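Side-chain contacts in putative Acetyltransferase from the GNAT family (Novosphingobium aromaticivorans DSM 12444, PDB 3EC4), which probably transfers an acyl group, such as the acetyl of acetyl-CoA, to an acceptor molecule: residues R177-V182 and E209-R214; A158-V163 and A184-R189; P83-I88 and S203-Y208. One frame throughout, in Å; residues are numbered along the deposited sequence. Where two conformers were deposited one is given.

Contact 1 (R177-V182 and E209-R214); sequences RLIRKV and ESLGFR
R180, midway along helix 174-188, and L211, just beyond the last turn of helix 202-210, approach with their CA atoms 7.3 Å apart, no backbone hydrogen bond linking the two segments. The contact is carried by aliphatic carbon. L211 CD1 rests against the beta-branch of I179, 3.6 Å from I179 CG2, and also touches I179 CB and CD1, so this one methyl meets three carbons of I179; the two side chains cross at about a right angle. I179 suits the place because chi1 of -66° sets CG1 beside the backbone N and leaves CG2 anti to it, a second apolar arm extended across the gap; from F213 CE1 this CG2 lies 4.1 Å. The other methyl of L211 turns to R180: CD2 packs on R180 CG at 3.8 Å. A long arginine fits here, since its aliphatic stem covers leucine while its charged end continues to F96, with which it makes a cation-pi contact. Between L211 and F213 the chain turns through G212 (phi 101°), the C-prime residue of a Schellman motif that closes helix 202-210, with G212 N bonded to E209 O at 3.2 Å; a side chain at these backbone angles would jam against the preceding carbonyl. The turn directs L211 and the buried F213 toward helix 174-188 in succession. On its other flank that helix packs L178 and V182 against strands 134-139 and 142-149, while F213 also touches M87 of strand 76-88.

Contact 2 (A158-V163 and A184-R189); sequences AEVSGV and AGMAAR
The selenomethionine M186 sets its methyl over one face of the flat peptide group joining E159 to V160: CE stands about 3.3 Å above that plane, 3.6 Å from E159 C and 3.4 Å from E159 O. No hydrogen bond is made across the contact, and the methyl simply rests on the peptide face. A second flat group, the guanidinium of R189, has the carbonyl O of G185 above one face near the rim, within its own helical turn; its NH2 makes salt bridges to E191 and E149, and the side chain does not touch 158-163. At its flanks the M186 side chain meets small apolar groups. A158 CB lies 3.6 Å from M186 CE and 3.8 Å from M186 SE, and V160 CG2, on the same side of the E159-V160 peptide as the methyl, comes to 3.9 Å from M186 CE. The side chain is extended beyond CG (chi2 173°, chi3 177°), which carries the methyl straight from the helix to the strand, a gap of 10.1 Å between the two axes. The long unbranched chain suits that gap, alanine at A158 lets it come close to the backbone, and a branched V160 packs its CG2 beside the methyl. The E159 side chain sets off away from the helix, and its carboxylate is held by a salt bridge to R150 and a hydrogen bond from M151 N. All four touching residues are buried. The contact joins the first strand and the helix of the beta-alpha-beta unit 157-165, 174-188, 192-198, the two running nearly antiparallel at 170°. A158 and V160 bond through their backbones to Y194 of the parallel strand 192-198, and M186 also touches P193 there and E149 on strand 142-149.

Contact 3 (P83-I88 and S203-Y208); sequences PLLQMI and SAIRLY
Two torsions bring strand and helix together: L85 holds CG anti to its backbone N (chi1 178°), sending CD2 out toward I205, while the selenomethionine M87 bends at chi3 (76°), turning its methyl back over the same isoleucine. This is helix-on-sheet packing of the GNAT fold, in which helix 202-210 runs almost parallel to strand 76-88 with 10.6 Å between the axes. L85 CD2 lies 3.7 Å from I205 CD1 and also touches I205 CG1 and CG2, the two side chains crossing at about a right angle. M87 CE reaches I205 CG2 at 4.1 Å and, at 4.0 Å, I205 O. Isoleucine fits because its two branches serve both strand residues, CD1 meeting L85 and CG2 lying between L85 and M87. Cutting I205 back to an alanine is likely to open a gap under L85 CD2 and leave the M87 methyl with less to hold its rotation. The strand is flanked by strands 192-198 and 214-226, and Y208 also leans on L195 and on I179 of helix 174-188. With Y208, M87 makes a Met-aromatic contact at the ring edge: SE is 5.2 Å from the ring centroid and 75° off its normal. The polarisable selenium comes closest at the root of the ring, with M87 SE 3.8 Å from Y208 CB and 4.0 Å from Y208 CD2.

The three contacts share one side of the central sheet. Contacts 1 and 2, with centres about 9 Å apart, both use helix 174-188; V160 CG2 of contact 2 lies 4.1 Å from F213 CZ of contact 1. Contact 3 joins contact 1 through helix 202-210: I179 CD1 packs on Y208 CE1 at 3.6 Å, and R214 N lies 2.8 Å from I88 O, a probable hydrogen bond that leads the chain into the sheet. Contacts 2 and 3 do not touch, their centres being about 15 Å apart. As in GNAT relatives, the turn between strand 157-165 and helix 174-188 probably receives the pyrophosphate of acetyl-CoA; contacts 1 and 2 both involve the helix that follows that turn.

Contact 1 (R177-V182 and E209-R214)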
# COMPACT_ATOMS: atom_id res chain seq x y z
N ARG A 177 12.20 6.08 11.15
CA ARG A 177 13.43 5.39 10.80
C ARG A 177 13.22 4.28 9.76
O ARG A 177 14.00 4.14 8.84
CB ARG A 177 14.12 4.87 12.03
CG ARG A 177 14.69 5.97 12.92
CD ARG A 177 14.97 5.44 14.28
NE ARG A 177 15.97 4.37 14.22
CZ ARG A 177 16.21 3.53 15.21
NH1 ARG A 177 15.57 3.64 16.37
NH2 ARG A 177 17.10 2.58 15.04
N LEU A 178 12.12 3.54 9.88
CA LEU A 178 11.77 2.50 8.90
C LEU A 178 11.43 3.08 7.51
O LEU A 178 11.88 2.54 6.49
CB LEU A 178 10.62 1.66 9.44
CG LEU A 178 11.11 0.69 10.55
CD1 LEU A 178 10.01 0.18 11.47
CD2 LEU A 178 11.86 -0.52 9.88
N ILE A 179 10.63 4.14 7.48
CA ILE A 179 10.37 4.83 6.21
C ILE A 179 11.70 5.28 5.56
O ILE A 179 11.91 5.10 4.36
CB ILE A 179 9.38 6.00 6.38
CG1 ILE A 179 8.00 5.45 6.77
CG2 ILE A 179 9.31 6.83 5.05
CD1 ILE A 179 7.03 6.42 7.46
N ARG A 180 12.59 5.88 6.33
CA ARG A 180 13.91 6.27 5.81
C ARG A 180 14.61 5.10 5.14
O ARG A 180 15.20 5.26 4.08
CB ARG A 180 14.82 6.79 6.91
CG ARG A 180 14.46 8.20 7.46
CD ARG A 180 15.41 8.52 8.58
NE ARG A 180 15.31 9.83 9.21
CZ ARG A 180 15.82 10.95 8.69
NH1 ARG A 180 16.41 10.93 7.52
NH2 ARG A 180 15.72 12.10 9.36
N LYS A 181 14.60 3.94 5.77
CA LYS A 181 15.29 2.78 5.22
C LYS A 181 14.65 2.33 3.92
O LYS A 181 15.31 2.08 2.92
CB LYS A 181 15.29 1.65 6.22
CG LYS A 181 16.14 0.47 5.76
CD LYS A 181 17.62 0.76 5.69
CE LYS A 181 18.38 -0.50 5.33
NZ LYS A 181 19.79 -0.26 5.18
N VAL A 182 13.34 2.23 3.91
CA VAL A 182 12.65 1.84 2.68
C VAL A 182 12.96 2.79 1.48
O VAL A 182 13.26 2.33 0.36
CB VAL A 182 11.09 1.74 2.93
CG1 VAL A 182 10.36 1.58 1.52
CG2 VAL A 182 10.73 0.57 3.85
N GLU A 209 5.66 14.69 5.35
CA GLU A 209 6.32 15.95 4.95
C GLU A 209 7.74 16.09 5.51
O GLU A 209 8.64 16.53 4.81
CB GLU A 209 5.47 17.16 5.36
CG GLU A 209 4.24 17.29 4.50
CD GLU A 209 3.28 18.35 5.04
OE1 GLU A 209 3.42 18.78 6.20
OE2 GLU A 209 2.42 18.76 4.26
N SER A 210 7.95 15.69 6.76
CA SER A 210 9.26 15.79 7.39
C SER A 210 10.26 14.77 6.85
O SER A 210 11.47 14.86 7.10
CB SER A 210 9.12 15.72 8.92
OG SER A 210 8.18 16.70 9.36
N LEU A 211 9.77 13.78 6.12
CA LEU A 211 10.59 12.74 5.51
C LEU A 211 10.73 12.96 4.01
O LEU A 211 11.21 12.08 3.30
CB LEU A 211 9.96 11.37 5.77
CG LEU A 211 10.07 10.88 7.23
CD1 LEU A 211 9.13 9.64 7.33
CD2 LEU A 211 11.48 10.59 7.57
N GLY A 212 10.34 14.13 3.51
CA GLY A 212 10.62 14.44 2.10
C GLY A 212 9.45 14.27 1.15
O GLY A 212 9.60 14.47 -0.07
N PHE A 213 8.29 13.87 1.68
CA PHE A 213 7.10 13.67 0.82
C PHE A 213 6.32 14.97 0.71
O PHE A 213 6.19 15.72 1.66
CB PHE A 213 6.16 12.62 1.34
CG PHE A 213 6.71 11.23 1.25
CD1 PHE A 213 7.60 10.77 2.20
CD2 PHE A 213 6.37 10.40 0.19
CE1 PHE A 213 8.10 9.48 2.11
CE2 PHE A 213 6.85 9.10 0.11
CZ PHE A 213 7.71 8.65 1.06
N ARG A 214 5.80 15.23 -0.47
CA ARG A 214 4.95 16.40 -0.68
C ARG A 214 3.63 15.90 -1.22
O ARG A 214 3.58 14.84 -1.87
CB ARG A 214 5.61 17.39 -1.66
CG ARG A 214 5.70 16.93 -3.15
CD ARG A 214 6.60 17.88 -3.98
NE ARG A 214 6.80 17.37 -5.34
CZ ARG A 214 5.86 17.32 -6.27
NH1 ARG A 214 4.67 17.81 -6.05
NH2 ARG A 214 6.11 16.79 -7.46

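Contact 2 (A158-V163 and A184-R189)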
# COMPACT_ATOMS: atom_id res chain seq x y z
N ALA A 158 7.50 3.65 -6.75
CA ALA A 158 7.41 2.56 -5.78
C ALA A 158 6.69 3.05 -4.54
O ALA A 158 7.02 4.11 -4.02
CB ALA A 158 8.79 2.04 -5.43
N GLU A 159 5.74 2.25 -4.05
CA GLU A 159 4.93 2.62 -2.92
C GLU A 159 5.54 2.20 -1.57
O GLU A 159 5.89 1.05 -1.38
CB GLU A 159 3.55 1.98 -3.05
CG GLU A 159 2.53 2.55 -2.07
CD GLU A 159 1.19 1.86 -2.16
OE1 GLU A 159 1.18 0.71 -2.63
OE2 GLU A 159 0.17 2.46 -1.72
N VAL A 160 5.61 3.14 -0.65
CA VAL A 160 5.83 2.85 0.78
C VAL A 160 4.54 2.40 1.47
O VAL A 160 3.53 3.08 1.37
CB VAL A 160 6.39 4.08 1.51
CG1 VAL A 160 6.69 3.71 2.96
CG2 VAL A 160 7.69 4.56 0.76
N SER A 161 4.57 1.22 2.10
CA SER A 161 3.36 0.59 2.69
C SER A 161 3.73 -0.30 3.90
O SER A 161 4.92 -0.59 4.15
CB SER A 161 2.56 -0.23 1.66
OG SER A 161 1.21 -0.46 2.09
N GLY A 162 2.71 -0.67 4.67
CA GLY A 162 2.88 -1.63 5.76
C GLY A 162 3.62 -1.06 6.95
O GLY A 162 4.25 -1.82 7.70
N VAL A 163 3.51 0.27 7.17
CA VAL A 163 4.24 0.91 8.28
C VAL A 163 3.42 0.70 9.55
O VAL A 163 2.35 1.28 9.72
CB VAL A 163 4.44 2.42 8.06
CG1 VAL A 163 5.23 2.99 9.24
CG2 VAL A 163 5.18 2.69 6.70
N ALA A 184 15.50 4.85 1.04
CA ALA A 184 16.90 4.74 0.69
C ALA A 184 17.09 3.66 -0.37
O ALA A 184 17.86 3.83 -1.33
CB ALA A 184 17.69 4.43 1.93
N GLY A 185 16.40 2.53 -0.21
CA GLY A 185 16.53 1.42 -1.16
C GLY A 185 15.93 1.80 -2.50
O GLY A 185 16.52 1.54 -3.55
N MSE A 186 14.76 2.44 -2.45
CA MSE A 186 14.13 2.99 -3.66
C MSE A 186 15.08 3.97 -4.39
O MSE A 186 15.40 3.82 -5.58
CB MSE A 186 12.81 3.66 -3.32
CG MSE A 186 11.78 2.63 -2.84
SE MSE A 186 10.22 3.57 -2.22
CE MSE A 186 9.12 2.05 -1.80
N ALA A 187 15.61 4.91 -3.62
CA ALA A 187 16.62 5.84 -4.12
C ALA A 187 17.80 5.17 -4.80
O ALA A 187 18.21 5.61 -5.87
CB ALA A 187 17.10 6.76 -3.00
N ALA A 188 18.36 4.13 -4.16
CA ALA A 188 19.49 3.40 -4.68
C ALA A 188 19.18 2.87 -6.09
O ALA A 188 20.07 2.87 -6.94
CB ALA A 188 19.89 2.24 -3.77
N ARG A 189 17.93 2.44 -6.31
CA ARG A 189 17.48 1.92 -7.60
C ARG A 189 16.97 3.01 -8.56
O ARG A 189 16.58 2.71 -9.68
CB ARG A 189 16.38 0.84 -7.37
CG ARG A 189 16.82 -0.37 -6.59
CD ARG A 189 15.79 -1.49 -6.55
NE ARG A 189 14.52 -1.02 -6.01
CZ ARG A 189 14.11 -1.11 -4.75
NH1 ARG A 189 14.80 -1.75 -3.83
NH2 ARG A 189 12.95 -0.56 -4.41

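Contact 3 (P83-I88 and S203-Y208)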
# COMPACT_ATOMS: atom_id res chain seq x y z
N PRO A 83 -11.31 9.04 1.82
CA PRO A 83 -10.51 10.07 1.20
C PRO A 83 -9.03 9.88 1.57
O PRO A 83 -8.67 9.73 2.75
CB PRO A 83 -11.07 11.36 1.79
CG PRO A 83 -12.50 10.97 2.20
CD PRO A 83 -12.31 9.61 2.74
N LEU A 84 -8.20 9.93 0.54
CA LEU A 84 -6.74 9.83 0.71
C LEU A 84 -6.01 11.08 0.24
O LEU A 84 -6.49 11.81 -0.64
CB LEU A 84 -6.18 8.65 -0.10
CG LEU A 84 -6.85 7.32 0.10
CD1 LEU A 84 -6.23 6.26 -0.86
CD2 LEU A 84 -6.79 6.86 1.59
N LEU A 85 -4.79 11.27 0.76
CA LEU A 85 -3.88 12.25 0.22
C LEU A 85 -2.74 11.42 -0.33
O LEU A 85 -2.10 10.68 0.42
CB LEU A 85 -3.38 13.24 1.29
CG LEU A 85 -2.35 14.27 0.77
CD1 LEU A 85 -2.93 15.21 -0.32
CD2 LEU A 85 -1.72 15.07 1.90
N GLN A 86 -2.52 11.51 -1.63
CA GLN A 86 -1.36 10.86 -2.24
C GLN A 86 -0.15 11.77 -2.22
O GLN A 86 -0.25 12.94 -2.59
CB GLN A 86 -1.70 10.44 -3.68
CG GLN A 86 -0.61 9.63 -4.34
CD GLN A 86 -0.95 9.38 -5.81
OE1 GLN A 86 -0.67 10.22 -6.64
NE2 GLN A 86 -1.59 8.27 -6.10
N MSE A 87 1.01 11.24 -1.80
CA MSE A 87 2.25 12.01 -1.59
C MSE A 87 3.43 11.39 -2.33
O MSE A 87 3.46 10.20 -2.53
CB MSE A 87 2.58 12.14 -0.09
CG MSE A 87 1.41 12.62 0.69
SE MSE A 87 1.74 12.95 2.54
CE MSE A 87 2.69 14.63 2.41
N ILE A 88 4.37 12.24 -2.74
CA ILE A 88 5.51 11.83 -3.54
C ILE A 88 6.78 12.37 -2.93
O ILE A 88 6.81 13.51 -2.46
CB ILE A 88 5.31 12.24 -5.04
CG1 ILE A 88 6.31 11.56 -5.98
CG2 ILE A 88 5.34 13.73 -5.22
CD1 ILE A 88 5.92 11.77 -7.50
N SER A 203 -1.48 14.23 11.57
CA SER A 203 -0.22 13.83 12.17
C SER A 203 0.71 13.09 11.20
O SER A 203 1.91 13.40 11.08
CB SER A 203 -0.51 12.97 13.39
OG SER A 203 0.69 12.47 13.92
N ALA A 204 0.16 12.07 10.56
CA ALA A 204 0.89 11.24 9.58
C ALA A 204 1.36 12.09 8.42
O ALA A 204 2.49 11.94 7.96
CB ALA A 204 -0.01 10.07 9.09
N ILE A 205 0.51 12.95 7.90
CA ILE A 205 0.92 13.86 6.79
C ILE A 205 2.11 14.74 7.17
O ILE A 205 3.02 14.94 6.39
CB ILE A 205 -0.30 14.68 6.27
CG1 ILE A 205 -1.36 13.73 5.64
CG2 ILE A 205 0.09 15.83 5.33
CD1 ILE A 205 -2.71 14.39 5.43
N ARG A 206 2.12 15.26 8.40
CA ARG A 206 3.26 16.03 8.90
C ARG A 206 4.51 15.18 8.99
O ARG A 206 5.59 15.66 8.66
CB ARG A 206 2.93 16.66 10.27
CG ARG A 206 1.94 17.81 10.22
CD ARG A 206 1.83 18.51 11.58
NE ARG A 206 1.38 17.66 12.69
CZ ARG A 206 0.11 17.55 13.11
NH1 ARG A 206 -0.87 18.19 12.51
NH2 ARG A 206 -0.18 16.76 14.14
N LEU A 207 4.36 13.92 9.40
CA LEU A 207 5.50 13.05 9.50
C LEU A 207 6.07 12.84 8.12
O LEU A 207 7.27 13.01 7.89
CB LEU A 207 5.13 11.70 10.12
CG LEU A 207 6.12 10.57 9.89
CD1 LEU A 207 7.50 10.92 10.52
CD2 LEU A 207 5.58 9.25 10.45
N TYR A 208 5.19 12.51 7.18
CA TYR A 208 5.64 12.29 5.80
C TYR A 208 6.27 13.52 5.18
O TYR A 208 7.29 13.39 4.52
CB TYR A 208 4.50 11.75 4.93
CG TYR A 208 3.89 10.48 5.46
CD1 TYR A 208 4.66 9.46 6.02
CD2 TYR A 208 2.52 10.30 5.39
CE1 TYR A 208 4.05 8.30 6.53
CE2 TYR A 208 1.92 9.15 5.87
CZ TYR A 208 2.68 8.16 6.43
OH TYR A 208 2.01 7.05 6.90